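Local structure of PAN2-PAN3 deadenylation complex catalytic subunit pan2 (Neurospora crassa, 4CZX) at residues 257-262 with 271-276; 202-207 with 249-254; 20-25 with 48-53. The protein probably serves as catalytic subunit of the PAN deadenylation complex, which shortens mRNA poly(A) tails, and is represented here by its N-terminal WD40 beta-propeller domain. All blocks are in the same frame, centred on the assembly; numbering follows the deposited sequence.

Contact 1: residues 257-262 with 271-276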
ATOM      1  N   THR A 257     -40.784  25.173  27.919  1.00 50.36           N
ATOM      2  CA  THR A 257     -41.234  24.197  28.909  1.00 49.75           C
ATOM      3  C   THR A 257     -41.690  22.900  28.252  1.00 45.29           C
ATOM      4  O   THR A 257     -42.412  22.104  28.851  1.00 48.16           O
ATOM      5  CB  THR A 257     -42.380  24.753  29.745  1.00 52.81           C
ATOM      6  OG1 THR A 257     -43.506  24.989  28.891  1.00 49.56           O
ATOM      7  CG2 THR A 257     -41.956  26.046  30.412  1.00 54.67           C
ATOM      8  N   THR A 258     -41.274  22.705  27.011  1.00 39.31           N
ATOM      9  CA  THR A 258     -41.741  21.581  26.214  1.00 41.50           C
ATOM     10  C   THR A 258     -40.607  20.591  25.942  1.00 35.73           C
ATOM     11  O   THR A 258     -39.469  20.992  25.691  1.00 36.54           O
ATOM     12  CB  THR A 258     -42.356  22.085  24.888  1.00 44.31           C
ATOM     13  OG1 THR A 258     -43.541  22.839  25.175  1.00 46.50           O
ATOM     14  CG2 THR A 258     -42.723  20.939  23.982  1.00 43.18           C
ATOM     15  N   ALA A 259     -40.928  19.299  26.029  1.00 35.15           N
ATOM     16  CA  ALA A 259     -39.992  18.234  25.707  1.00 36.32           C
ATOM     17  C   ALA A 259     -40.445  17.480  24.461  1.00 34.18           C
ATOM     18  O   ALA A 259     -41.643  17.370  24.181  1.00 38.04           O
ATOM     19  CB  ALA A 259     -39.846  17.269  26.880  1.00 35.57           C
ATOM     20  N   ILE A 260     -39.471  16.965  23.721  1.00 31.92           N
ATOM     21  CA  ILE A 260     -39.727  16.158  22.543  1.00 31.22           C
ATOM     22  C   ILE A 260     -39.299  14.733  22.858  1.00 30.11           C
ATOM     23  O   ILE A 260     -38.126  14.484  23.060  1.00 31.81           O
ATOM     24  CB  ILE A 260     -38.953  16.677  21.327  1.00 33.66           C
ATOM     25  CG1 ILE A 260     -39.298  18.152  21.083  1.00 36.34           C
ATOM     26  CG2 ILE A 260     -39.277  15.845  20.108  1.00 32.24           C
ATOM     27  CD1 ILE A 260     -38.324  18.848  20.124  1.00 42.79           C
ATOM     28  N   VAL A 261     -40.263  13.817  22.911  1.00 31.80           N
ATOM     29  CA  VAL A 261     -40.019  12.462  23.404  1.00 30.11           C
ATOM     30  C   VAL A 261     -40.204  11.415  22.316  1.00 27.19           C
ATOM     31  O   VAL A 261     -41.197  11.442  21.583  1.00 34.91           O
ATOM     32  CB  VAL A 261     -40.963  12.129  24.572  1.00 33.74           C
ATOM     33  CG1 VAL A 261     -40.563  10.800  25.209  1.00 36.28           C
ATOM     34  CG2 VAL A 261     -40.943  13.258  25.585  1.00 36.08           C
ATOM     35  N   VAL A 262     -39.262  10.478  22.230  1.00 28.09           N
ATOM     36  CA  VAL A 262     -39.209   9.553  21.114  1.00 27.85           C
ATOM     37  C   VAL A 262     -39.092   8.111  21.605  1.00 31.16           C
ATOM     38  O   VAL A 262     -38.300   7.823  22.500  1.00 34.79           O
ATOM     39  CB  VAL A 262     -38.002   9.862  20.185  1.00 38.64           C
ATOM     40  CG1 VAL A 262     -38.080   9.031  18.916  1.00 34.32           C
ATOM     41  CG2 VAL A 262     -37.950  11.355  19.849  1.00 42.33           C
ATOM     42  N   THR A 271     -44.462  17.462  24.084  1.00 40.51           N
ATOM     43  CA  THR A 271     -45.260  17.557  25.303  1.00 40.45           C
ATOM     44  C   THR A 271     -44.814  18.664  26.236  1.00 41.27           C
ATOM     45  O   THR A 271     -43.636  18.759  26.585  1.00 41.50           O
ATOM     46  CB  THR A 271     -45.215  16.239  26.098  1.00 46.99           C
ATOM     47  OG1 THR A 271     -45.572  15.149  25.242  1.00 57.17           O
ATOM     48  CG2 THR A 271     -46.172  16.293  27.286  1.00 47.15           C
ATOM     49  N   ASP A 272     -45.761  19.497  26.653  1.00 46.49           N
ATOM     50  CA  ASP A 272     -45.448  20.509  27.644  1.00 49.01           C
ATOM     51  C   ASP A 272     -45.228  19.849  28.993  1.00 48.43           C
ATOM     52  O   ASP A 272     -46.088  19.123  29.483  1.00 52.26           O
ATOM     53  CB  ASP A 272     -46.553  21.555  27.754  1.00 56.66           C
ATOM     54  CG  ASP A 272     -46.250  22.580  28.819  1.00 65.18           C
ATOM     55  OD1 ASP A 272     -46.515  22.287  30.002  1.00 73.98           O
ATOM     56  OD2 ASP A 272     -45.734  23.667  28.484  1.00 69.43           O
ATOM     57  N   LEU A 273     -44.070  20.119  29.589  1.00 42.83           N
ATOM     58  CA  LEU A 273     -43.694  19.518  30.861  1.00 39.57           C
ATOM     59  C   LEU A 273     -44.655  19.884  31.984  1.00 50.01           C
ATOM     60  O   LEU A 273     -44.924  19.070  32.865  1.00 59.53           O
ATOM     61  CB  LEU A 273     -42.282  19.944  31.254  1.00 35.66           C
ATOM     62  CG  LEU A 273     -41.171  19.407  30.341  1.00 33.89           C
ATOM     63  CD1 LEU A 273     -39.797  19.717  30.918  1.00 43.06           C
ATOM     64  CD2 LEU A 273     -41.345  17.913  30.146  1.00 36.74           C
ATOM     65  N   LEU A 274     -45.165  21.111  31.949  1.00 52.79           N
ATOM     66  CA  LEU A 274     -45.987  21.633  33.041  1.00 62.66           C
ATOM     67  C   LEU A 274     -47.409  21.072  33.018  1.00 76.62           C
ATOM     68  O   LEU A 274     -48.071  21.009  34.055  1.00 89.09           O
ATOM     69  CB  LEU A 274     -46.016  23.160  32.989  1.00 56.58           C
ATOM     70  CG  LEU A 274     -44.620  23.785  33.057  1.00 55.26           C
ATOM     71  CD1 LEU A 274     -44.671  25.291  32.873  1.00 62.06           C
ATOM     72  CD2 LEU A 274     -43.937  23.424  34.366  1.00 52.03           C
ATOM     73  N   ASN A 275     -47.880  20.677  31.837  1.00 72.47           N
ATOM     74  CA  ASN A 275     -49.133  19.928  31.734  1.00 74.66           C
ATOM     75  C   ASN A 275     -49.171  19.013  30.522  1.00 65.59           C
ATOM     76  O   ASN A 275     -49.410  19.466  29.399  1.00 67.05           O
ATOM     77  CB  ASN A 275     -50.344  20.856  31.688  1.00 76.99           C
ATOM     78  CG  ASN A 275     -51.608  20.118  31.277  1.00 79.43           C
ATOM     79  OD1 ASN A 275     -52.009  19.146  31.922  1.00 79.97           O
ATOM     80  ND2 ASN A 275     -52.224  20.560  30.185  1.00 81.57           N
ATOM     81  N   PRO A 276     -48.958  17.710  30.760  1.00 70.33           N
ATOM     82  CA  PRO A 276     -48.800  16.668  29.738  1.00 66.51           C
ATOM     83  C   PRO A 276     -50.078  16.359  28.970  1.00 67.06           C
ATOM     84  O   PRO A 276     -50.012  15.643  27.971  1.00 63.50           O
ATOM     85  CB  PRO A 276     -48.367  15.438  30.549  1.00 71.38           C
ATOM     86  CG  PRO A 276     -47.919  15.966  31.870  1.00 73.53           C
ATOM     87  CD  PRO A 276     -48.770  17.172  32.117  1.00 71.03           C
TER

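Contact 2: residues 202-207 with 249-254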
ATOM      1  N   ASN A 202     -31.982  25.635  31.003  1.00 36.85           N
ATOM      2  CA  ASN A 202     -31.605  26.310  32.237  1.00 33.28           C
ATOM      3  C   ASN A 202     -32.594  25.989  33.362  1.00 32.74           C
ATOM      4  O   ASN A 202     -32.255  26.125  34.535  1.00 45.15           O
ATOM      5  CB  ASN A 202     -31.494  27.842  32.036  1.00 35.25           C
ATOM      6  CG  ASN A 202     -30.289  28.238  31.183  1.00 51.03           C
ATOM      7  OD1 ASN A 202     -29.278  27.525  31.133  1.00 56.01           O
ATOM      8  ND2 ASN A 202     -30.392  29.376  30.503  1.00 52.87           N
ATOM      9  N   ASP A 203     -33.805  25.545  33.016  1.00 34.79           N
ATOM     10  CA  ASP A 203     -34.828  25.293  34.035  1.00 35.48           C
ATOM     11  C   ASP A 203     -35.145  23.817  34.314  1.00 37.51           C
ATOM     12  O   ASP A 203     -35.773  23.507  35.335  1.00 38.86           O
ATOM     13  CB  ASP A 203     -36.133  25.997  33.664  1.00 38.89           C
ATOM     14  CG  ASP A 203     -35.999  27.506  33.659  1.00 49.45           C
ATOM     15  OD1 ASP A 203     -35.077  28.036  34.324  1.00 44.66           O
ATOM     16  OD2 ASP A 203     -36.828  28.155  32.992  1.00 51.26           O
ATOM     17  N   PHE A 204     -34.747  22.911  33.422  1.00 35.33           N
ATOM     18  CA  PHE A 204     -35.117  21.503  33.572  1.00 32.41           C
ATOM     19  C   PHE A 204     -34.015  20.511  33.238  1.00 33.34           C
ATOM     20  O   PHE A 204     -33.137  20.788  32.421  1.00 34.52           O
ATOM     21  CB  PHE A 204     -36.319  21.160  32.680  1.00 33.45           C
ATOM     22  CG  PHE A 204     -37.542  21.991  32.953  1.00 37.03           C
ATOM     23  CD1 PHE A 204     -38.417  21.651  33.973  1.00 42.64           C
ATOM     24  CD2 PHE A 204     -37.823  23.101  32.176  1.00 38.41           C
ATOM     25  CE1 PHE A 204     -39.553  22.429  34.218  1.00 46.28           C
ATOM     26  CE2 PHE A 204     -38.954  23.880  32.421  1.00 39.36           C
ATOM     27  CZ  PHE A 204     -39.814  23.532  33.439  1.00 41.27           C
ATOM     28  N   ILE A 205     -34.083  19.344  33.875  1.00 30.12           N
ATOM     29  CA  ILE A 205     -33.435  18.145  33.353  1.00 30.65           C
ATOM     30  C   ILE A 205     -34.502  17.140  32.939  1.00 34.38           C
ATOM     31  O   ILE A 205     -35.522  16.996  33.625  1.00 33.60           O
ATOM     32  CB  ILE A 205     -32.512  17.461  34.374  1.00 33.17           C
ATOM     33  CG1 ILE A 205     -31.679  18.483  35.146  1.00 35.13           C
ATOM     34  CG2 ILE A 205     -31.635  16.398  33.673  1.00 28.74           C
ATOM     35  CD1 ILE A 205     -30.843  17.847  36.244  1.00 35.10           C
ATOM     36  N   VAL A 206     -34.274  16.457  31.820  1.00 28.83           N
ATOM     37  CA  VAL A 206     -35.143  15.362  31.410  1.00 28.92           C
ATOM     38  C   VAL A 206     -34.292  14.145  31.038  1.00 32.85           C
ATOM     39  O   VAL A 206     -33.231  14.273  30.422  1.00 28.74           O
ATOM     40  CB  VAL A 206     -36.062  15.756  30.228  1.00 28.15           C
ATOM     41  CG1 VAL A 206     -37.222  16.622  30.704  1.00 31.18           C
ATOM     42  CG2 VAL A 206     -35.254  16.450  29.110  1.00 30.97           C
ATOM     43  N   THR A 207     -34.733  12.956  31.445  1.00 31.15           N
ATOM     44  CA  THR A 207     -33.972  11.751  31.138  1.00 31.16           C
ATOM     45  C   THR A 207     -34.858  10.608  30.689  1.00 30.05           C
ATOM     46  O   THR A 207     -36.045  10.546  31.041  1.00 31.58           O
ATOM     47  CB  THR A 207     -33.138  11.237  32.343  1.00 34.11           C
ATOM     48  OG1 THR A 207     -34.017  10.857  33.411  1.00 37.17           O
ATOM     49  CG2 THR A 207     -32.138  12.295  32.819  1.00 31.16           C
ATOM     50  N   VAL A 249     -35.016  11.966  24.425  1.00 28.67           N
ATOM     51  CA  VAL A 249     -35.690  13.202  24.766  1.00 26.49           C
ATOM     52  C   VAL A 249     -34.787  14.402  24.482  1.00 27.21           C
ATOM     53  O   VAL A 249     -33.567  14.359  24.681  1.00 26.55           O
ATOM     54  CB  VAL A 249     -36.140  13.215  26.251  1.00 26.37           C
ATOM     55  CG1 VAL A 249     -34.930  13.236  27.188  1.00 31.45           C
ATOM     56  CG2 VAL A 249     -37.090  14.373  26.531  1.00 28.08           C
ATOM     57  N   ARG A 250     -35.408  15.458  23.976  1.00 27.79           N
ATOM     58  CA  ARG A 250     -34.743  16.742  23.812  1.00 28.36           C
ATOM     59  C   ARG A 250     -35.685  17.836  24.265  1.00 27.86           C
ATOM     60  O   ARG A 250     -36.882  17.779  23.983  1.00 32.54           O
ATOM     61  CB  ARG A 250     -34.338  16.990  22.357  1.00 30.12           C
ATOM     62  CG  ARG A 250     -33.182  16.138  21.859  1.00 29.86           C
ATOM     63  CD  ARG A 250     -31.877  16.538  22.529  1.00 25.49           C
ATOM     64  NE  ARG A 250     -30.728  15.786  22.011  1.00 27.46           N
ATOM     65  CZ  ARG A 250     -30.184  14.737  22.615  1.00 29.97           C
ATOM     66  NH1 ARG A 250     -30.695  14.261  23.751  1.00 27.35           N
ATOM     67  NH2 ARG A 250     -29.135  14.145  22.070  1.00 25.59           N
ATOM     68  N   MET A 251     -35.140  18.835  24.954  1.00 30.65           N
ATOM     69  CA  MET A 251     -35.898  20.049  25.248  1.00 30.64           C
ATOM     70  C   MET A 251     -36.073  20.830  23.959  1.00 36.46           C
ATOM     71  O   MET A 251     -35.144  20.921  23.149  1.00 34.07           O
ATOM     72  CB  MET A 251     -35.187  20.916  26.287  1.00 30.35           C
ATOM     73  CG  MET A 251     -35.106  20.282  27.663  1.00 36.13           C
ATOM     74  SD  MET A 251     -36.733  19.961  28.374  1.00 36.34           S
ATOM     75  CE  MET A 251     -37.433  21.613  28.524  1.00 31.75           C
ATOM     76  N   HIS A 252     -37.268  21.372  23.761  1.00 33.12           N
ATOM     77  CA  HIS A 252     -37.547  22.215  22.612  1.00 37.99           C
ATOM     78  C   HIS A 252     -36.862  23.561  22.831  1.00 31.71           C
ATOM     79  O   HIS A 252     -37.077  24.198  23.861  1.00 39.59           O
ATOM     80  CB  HIS A 252     -39.055  22.381  22.424  1.00 37.05           C
ATOM     81  CG  HIS A 252     -39.448  22.803  21.046  1.00 46.45           C
ATOM     82  ND1 HIS A 252     -39.173  24.059  20.544  1.00 46.74           N
ATOM     83  CD2 HIS A 252     -40.099  22.139  20.062  1.00 49.62           C
ATOM     84  CE1 HIS A 252     -39.629  24.145  19.307  1.00 50.31           C
ATOM     85  NE2 HIS A 252     -40.199  22.994  18.992  1.00 50.57           N
ATOM     86  N   PRO A 253     -36.023  23.987  21.874  1.00 34.19           N
ATOM     87  CA  PRO A 253     -35.216  25.205  22.037  1.00 33.86           C
ATOM     88  C   PRO A 253     -36.036  26.494  21.992  1.00 42.89           C
ATOM     89  O   PRO A 253     -35.542  27.541  22.432  1.00 42.04           O
ATOM     90  CB  PRO A 253     -34.237  25.138  20.855  1.00 37.11           C
ATOM     91  CG  PRO A 253     -34.954  24.351  19.830  1.00 40.24           C
ATOM     92  CD  PRO A 253     -35.762  23.323  20.585  1.00 37.08           C
ATOM     93  N   ARG A 254     -37.265  26.436  21.484  1.00 42.73           N
ATOM     94  CA  ARG A 254     -38.080  27.648  21.405  1.00 44.78           C
ATOM     95  C   ARG A 254     -39.268  27.597  22.353  1.00 45.37           C
ATOM     96  O   ARG A 254     -39.568  28.581  23.023  1.00 50.82           O
ATOM     97  CB  ARG A 254     -38.542  27.891  19.970  1.00 49.20           C
ATOM     98  CG  ARG A 254     -37.470  28.576  19.129  1.00 54.36           C
ATOM     99  CD  ARG A 254     -37.900  28.801  17.691  1.00 61.17           C
ATOM    100  NE  ARG A 254     -36.817  29.389  16.905  1.00 65.01           N
ATOM    101  CZ  ARG A 254     -36.826  29.500  15.580  1.00 69.26           C
ATOM    102  NH1 ARG A 254     -37.864  29.055  14.881  1.00 71.35           N
ATOM    103  NH2 ARG A 254     -35.795  30.053  14.951  1.00 67.72           N
TER

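Contact 3: residues 20-25 with 48-53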
ATOM      1  N   PRO A  20     -23.243   0.691   2.894  1.00 36.60           N
ATOM      2  CA  PRO A  20     -22.497  -0.553   2.632  1.00 36.27           C
ATOM      3  C   PRO A  20     -21.101  -0.373   2.019  1.00 39.90           C
ATOM      4  O   PRO A  20     -20.257  -1.254   2.187  1.00 43.81           O
ATOM      5  CB  PRO A  20     -23.413  -1.301   1.663  1.00 40.41           C
ATOM      6  CG  PRO A  20     -24.788  -0.874   2.082  1.00 39.76           C
ATOM      7  CD  PRO A  20     -24.632   0.594   2.402  1.00 37.46           C
ATOM      8  N   ILE A  21     -20.849   0.745   1.342  1.00 35.33           N
ATOM      9  CA  ILE A  21     -19.547   0.958   0.713  1.00 38.29           C
ATOM     10  C   ILE A  21     -18.606   1.790   1.583  1.00 42.41           C
ATOM     11  O   ILE A  21     -17.539   2.205   1.138  1.00 39.07           O
ATOM     12  CB  ILE A  21     -19.699   1.639  -0.659  1.00 41.34           C
ATOM     13  CG1 ILE A  21     -20.479   2.942  -0.525  1.00 47.18           C
ATOM     14  CG2 ILE A  21     -20.396   0.696  -1.638  1.00 41.93           C
ATOM     15  CD1 ILE A  21     -19.687   4.175  -0.866  1.00 50.00           C
ATOM     16  N   HIS A  22     -19.005   2.018   2.828  1.00 35.29           N
ATOM     17  CA  HIS A  22     -18.187   2.738   3.802  1.00 34.40           C
ATOM     18  C   HIS A  22     -17.292   1.748   4.548  1.00 26.72           C
ATOM     19  O   HIS A  22     -17.736   0.660   4.897  1.00 29.25           O
ATOM     20  CB  HIS A  22     -19.086   3.502   4.795  1.00 29.91           C
ATOM     21  CG  HIS A  22     -18.350   4.485   5.651  1.00 32.25           C
ATOM     22  ND1 HIS A  22     -17.599   4.103   6.743  1.00 27.56           N
ATOM     23  CD2 HIS A  22     -18.250   5.837   5.580  1.00 27.67           C
ATOM     24  CE1 HIS A  22     -17.070   5.175   7.306  1.00 29.36           C
ATOM     25  NE2 HIS A  22     -17.450   6.241   6.621  1.00 27.61           N
ATOM     26  N   PRO A  23     -16.036   2.125   4.816  1.00 30.22           N
ATOM     27  CA  PRO A  23     -15.126   1.195   5.496  1.00 32.21           C
ATOM     28  C   PRO A  23     -15.582   0.755   6.889  1.00 33.16           C
ATOM     29  O   PRO A  23     -15.090  -0.267   7.377  1.00 31.53           O
ATOM     30  CB  PRO A  23     -13.817   1.987   5.590  1.00 32.83           C
ATOM     31  CG  PRO A  23     -14.200   3.425   5.366  1.00 33.16           C
ATOM     32  CD  PRO A  23     -15.369   3.386   4.440  1.00 33.40           C
ATOM     33  N   ASP A  24     -16.493   1.498   7.515  1.00 30.08           N
ATOM     34  CA  ASP A  24     -16.950   1.152   8.857  1.00 30.08           C
ATOM     35  C   ASP A  24     -18.303   0.450   8.875  1.00 30.65           C
ATOM     36  O   ASP A  24     -18.831   0.154   9.948  1.00 28.64           O
ATOM     37  CB  ASP A  24     -17.024   2.404   9.739  1.00 28.18           C
ATOM     38  CG  ASP A  24     -15.666   3.062   9.930  1.00 28.38           C
ATOM     39  OD1 ASP A  24     -14.646   2.479   9.502  1.00 29.23           O
ATOM     40  OD2 ASP A  24     -15.620   4.154  10.530  1.00 24.10           O
ATOM     41  N   TYR A  25     -18.867   0.173   7.704  1.00 29.11           N
ATOM     42  CA  TYR A  25     -20.193  -0.459   7.631  1.00 31.55           C
ATOM     43  C   TYR A  25     -20.335  -1.726   8.492  1.00 34.25           C
ATOM     44  O   TYR A  25     -21.330  -1.916   9.212  1.00 29.54           O
ATOM     45  CB  TYR A  25     -20.504  -0.790   6.172  1.00 32.65           C
ATOM     46  CG  TYR A  25     -21.845  -1.432   5.944  1.00 32.53           C
ATOM     47  CD1 TYR A  25     -23.015  -0.703   6.089  1.00 29.48           C
ATOM     48  CD2 TYR A  25     -21.942  -2.775   5.559  1.00 37.14           C
ATOM     49  CE1 TYR A  25     -24.245  -1.278   5.872  1.00 34.73           C
ATOM     50  CE2 TYR A  25     -23.176  -3.361   5.341  1.00 39.61           C
ATOM     51  CZ  TYR A  25     -24.324  -2.602   5.500  1.00 42.75           C
ATOM     52  OH  TYR A  25     -25.560  -3.156   5.284  1.00 42.53           O
ATOM     53  N   LYS A  48     -16.442   3.210  14.482  1.00 22.97           N
ATOM     54  CA  LYS A  48     -14.979   3.200  14.426  1.00 25.11           C
ATOM     55  C   LYS A  48     -14.423   4.623  14.363  1.00 24.10           C
ATOM     56  O   LYS A  48     -13.242   4.837  14.087  1.00 26.59           O
ATOM     57  CB  LYS A  48     -14.480   2.382  13.226  1.00 27.26           C
ATOM     58  CG  LYS A  48     -14.706   0.864  13.379  1.00 30.11           C
ATOM     59  CD  LYS A  48     -14.653   0.162  12.020  1.00 36.46           C
ATOM     60  CE  LYS A  48     -13.235   0.123  11.447  1.00 41.73           C
ATOM     61  NZ  LYS A  48     -13.201   0.010   9.947  1.00 39.19           N
ATOM     62  N   GLY A  49     -15.272   5.603  14.608  1.00 23.91           N
ATOM     63  CA  GLY A  49     -14.784   6.970  14.703  1.00 26.66           C
ATOM     64  C   GLY A  49     -14.790   7.815  13.438  1.00 25.64           C
ATOM     65  O   GLY A  49     -14.177   8.884  13.409  1.00 23.23           O
ATOM     66  N   PHE A  50     -15.479   7.381  12.388  1.00 22.74           N
ATOM     67  CA  PHE A  50     -15.668   8.312  11.266  1.00 21.44           C
ATOM     68  C   PHE A  50     -16.728   9.355  11.627  1.00 25.20           C
ATOM     69  O   PHE A  50     -17.753   9.029  12.238  1.00 23.48           O
ATOM     70  CB  PHE A  50     -16.080   7.576   9.985  1.00 21.46           C
ATOM     71  CG  PHE A  50     -15.134   7.792   8.842  1.00 22.89           C
ATOM     72  CD1 PHE A  50     -15.202   8.952   8.074  1.00 24.64           C
ATOM     73  CD2 PHE A  50     -14.183   6.843   8.533  1.00 28.05           C
ATOM     74  CE1 PHE A  50     -14.318   9.148   7.017  1.00 29.15           C
ATOM     75  CE2 PHE A  50     -13.297   7.031   7.478  1.00 34.76           C
ATOM     76  CZ  PHE A  50     -13.365   8.181   6.716  1.00 31.19           C
ATOM     77  N   ALA A  51     -16.455  10.606  11.264  1.00 23.12           N
ATOM     78  CA  ALA A  51     -17.422  11.690  11.373  1.00 23.24           C
ATOM     79  C   ALA A  51     -17.867  12.079   9.979  1.00 27.27           C
ATOM     80  O   ALA A  51     -17.021  12.334   9.103  1.00 26.92           O
ATOM     81  CB  ALA A  51     -16.810  12.895  12.086  1.00 20.35           C
ATOM     82  N   GLY A  52     -19.175  12.097   9.753  1.00 25.48           N
ATOM     83  CA  GLY A  52     -19.712  12.617   8.504  1.00 24.66           C
ATOM     84  C   GLY A  52     -20.630  13.805   8.763  1.00 27.47           C
ATOM     85  O   GLY A  52     -21.424  13.769   9.696  1.00 25.78           O
ATOM     86  N   SER A  53     -20.514  14.853   7.945  1.00 25.49           N
ATOM     87  CA  SER A  53     -21.395  16.017   8.050  1.00 25.48           C
ATOM     88  C   SER A  53     -22.275  16.132   6.809  1.00 32.81           C
ATOM     89  O   SER A  53     -21.847  15.802   5.692  1.00 29.04           O
ATOM     90  CB  SER A  53     -20.590  17.304   8.246  1.00 26.93           C
ATOM     91  OG  SER A  53     -19.874  17.657   7.073  1.00 25.82           O
TER

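Contact 1: residues 257-262 with 271-276
Residues Thr-257 to Ala-259 pair with Thr-271 to Leu-273 at the open end of an antiparallel beta hairpin, part of one blade of the WD40 propeller. Ala-259 and Thr-271 form a hydrogen-bonded pair. Ala-259 N reaches Thr-271 O at 2.8 Å, and Thr-271 N returns to Ala-259 O at the same distance. Thr-258 and Asp-272 form the next, non-hydrogen-bonded pair. Their side chains share one face of the sheet, while Ala-259 and Thr-271 point to the other. Past the strand end, Leu-273 N still bonds to Thr-257 O at 2.7 Å.

The carboxylate of Asp-272 adds side-chain bonds at this end. With CG anti to the backbone N (chi1 178°), the carboxylate group lies beside the carbonyl carbon, near Thr-257. The hydroxyl OG1 of Thr-257 donates to Asp-272 OD2 at 2.6 Å and comes from above the carboxylate plane. The other oxygen turns to its own chain: Asp-272 OD1 takes Asn-275 N at 2.8 Å through its anti lone pair. This is an Asx motif at the turn that follows the strand. A weak bond from Leu-274 N meets the same oxygen. An alanine here would probably leave the Thr-257 hydroxyl without this acceptor and the Asn-275 N-H with a weak backbone bond to the carbonyl of that residue, so the turn would be held less firmly.

Two apolar touches flank the polar bonds. Leu-273 CD2 rests on Ala-259 CB at 3.7 Å. On the more exposed side, Leu-274 CD1 meets Thr-257 CG2 at 3.7 Å, the two side chains crossing at about a right angle.

In the sheet, strand 258-262 lies between strands 267-272 and 248-251. Leu-273 also touches Met-251, and Ile-260 packs on Phe-293 and Val-295 of strand 290-295 in another blade.

Contact 2: residues 202-207 with 249-254
Val-206 meets Val-249 and Met-251 where two blades of the WD40 beta-propeller face each other. Strand 204-210 is the second strand of its blade. Strand 248-251 is an outermost strand of the neighbouring sheet. The short segments 204-207 and 249-251 run almost antiparallel, at 164°, with axes 7.2 Å apart. No hydrogen bond joins the two segments, which meet here through apolar side chains.

The apolar contacts centre on Val-206. Val-206 CG2 sits between its backbone N and carbonyl carbon, and from there faces both methyls of Val-249. It lies 3.8 Å from Val-249 CG1 and as close to Val-249 CG2. The same Val-206 methyl also meets the thioether of Met-251, with CG2 to SD at 3.9 Å. One branched side chain thus packs against two residues of the facing strand. Met-251 is bent at both chi2 and chi3, and its terminal methyl CE lies 4.0 Å from Phe-204 CD2. The Phe-204 and Met-251 side chains cross at about a right angle. Phe-204, Val-206, Val-249 and Met-251 are all buried, so this is part of the apolar layer between the two blades.

Polar bonds between the blades come from the neighbouring strand 194-200. Asp-199 OD2 accepts the backbone N of Met-251, and Asp-197 OD2 that of Val-249. Asp-197 OD1 forms a salt bridge with Arg-250 NH1, and Asp-294 OD1 forms one with Arg-250 NE.

Within segment 249-254, the bonds are local. Arg-254 N donates to His-252 ND1 at 3.2 Å, in the plane of the imidazole. The guanidinium of Arg-250 folds back on its own strand: its NH1 donates to Val-249 O at 3.0 Å, with the donor tilted from the carbonyl plane.

Contact 3: residues 20-25 with 48-53
His-22 and Asp-24 press a type I beta turn, His-22 to Tyr-25, against Lys-48, just before strand 50-55, and Phe-50, its first residue, in a WD40 propeller blade. The tight part is aromatic and ionic. The His-22 ring points its edge at the face of Phe-50 in a T-shaped pair, centroids 4.7 Å apart and planes at 83°. Asp-24 N donates to His-22 ND1 at 2.9 Å within the imidazole plane, which helps to fix the rotation of that ring. Asp-24 OD1 forms a salt bridge with Lys-48 NZ at 2.9 Å and a second one with Arg-66. Asp-24 OD2 accepts from Thr-46 OG1 and lies at the edge of the Phe-50 ring, near its plane. Glu-70 is a second salt-bridge partner of Lys-48.

The looser side is that of Pro-23, which is partly exposed. Its CG stands 4.3 Å from Phe-50 CE2. Another protein chain of the assembly packs on both Pro-23 and Phe-50. Beside its salt bridge to Asp-24, Lys-48 NZ makes a weak bond to Pro-23 O, at 3.2 Å.

Contacts 1 and 2 are neighbours, with centres 9 Å apart. Strands 248-251 and 258-262 follow each other in the chain, and Arg-250 O of contact 2 accepts from Ile-260 N of contact 1 at 2.7 Å. Contact 1 pairs the two strands of a hairpin at its open end; contact 2 packs the same blade on the one before it. Contact 3 lies on the opposite side of the propeller's centre. Its centre is 34 Å from that of contact 1 and 30 Å from that of contact 2, and it touches neither. The two catalytic metals belong to the exonuclease domain, which this WD40 fragment lacks.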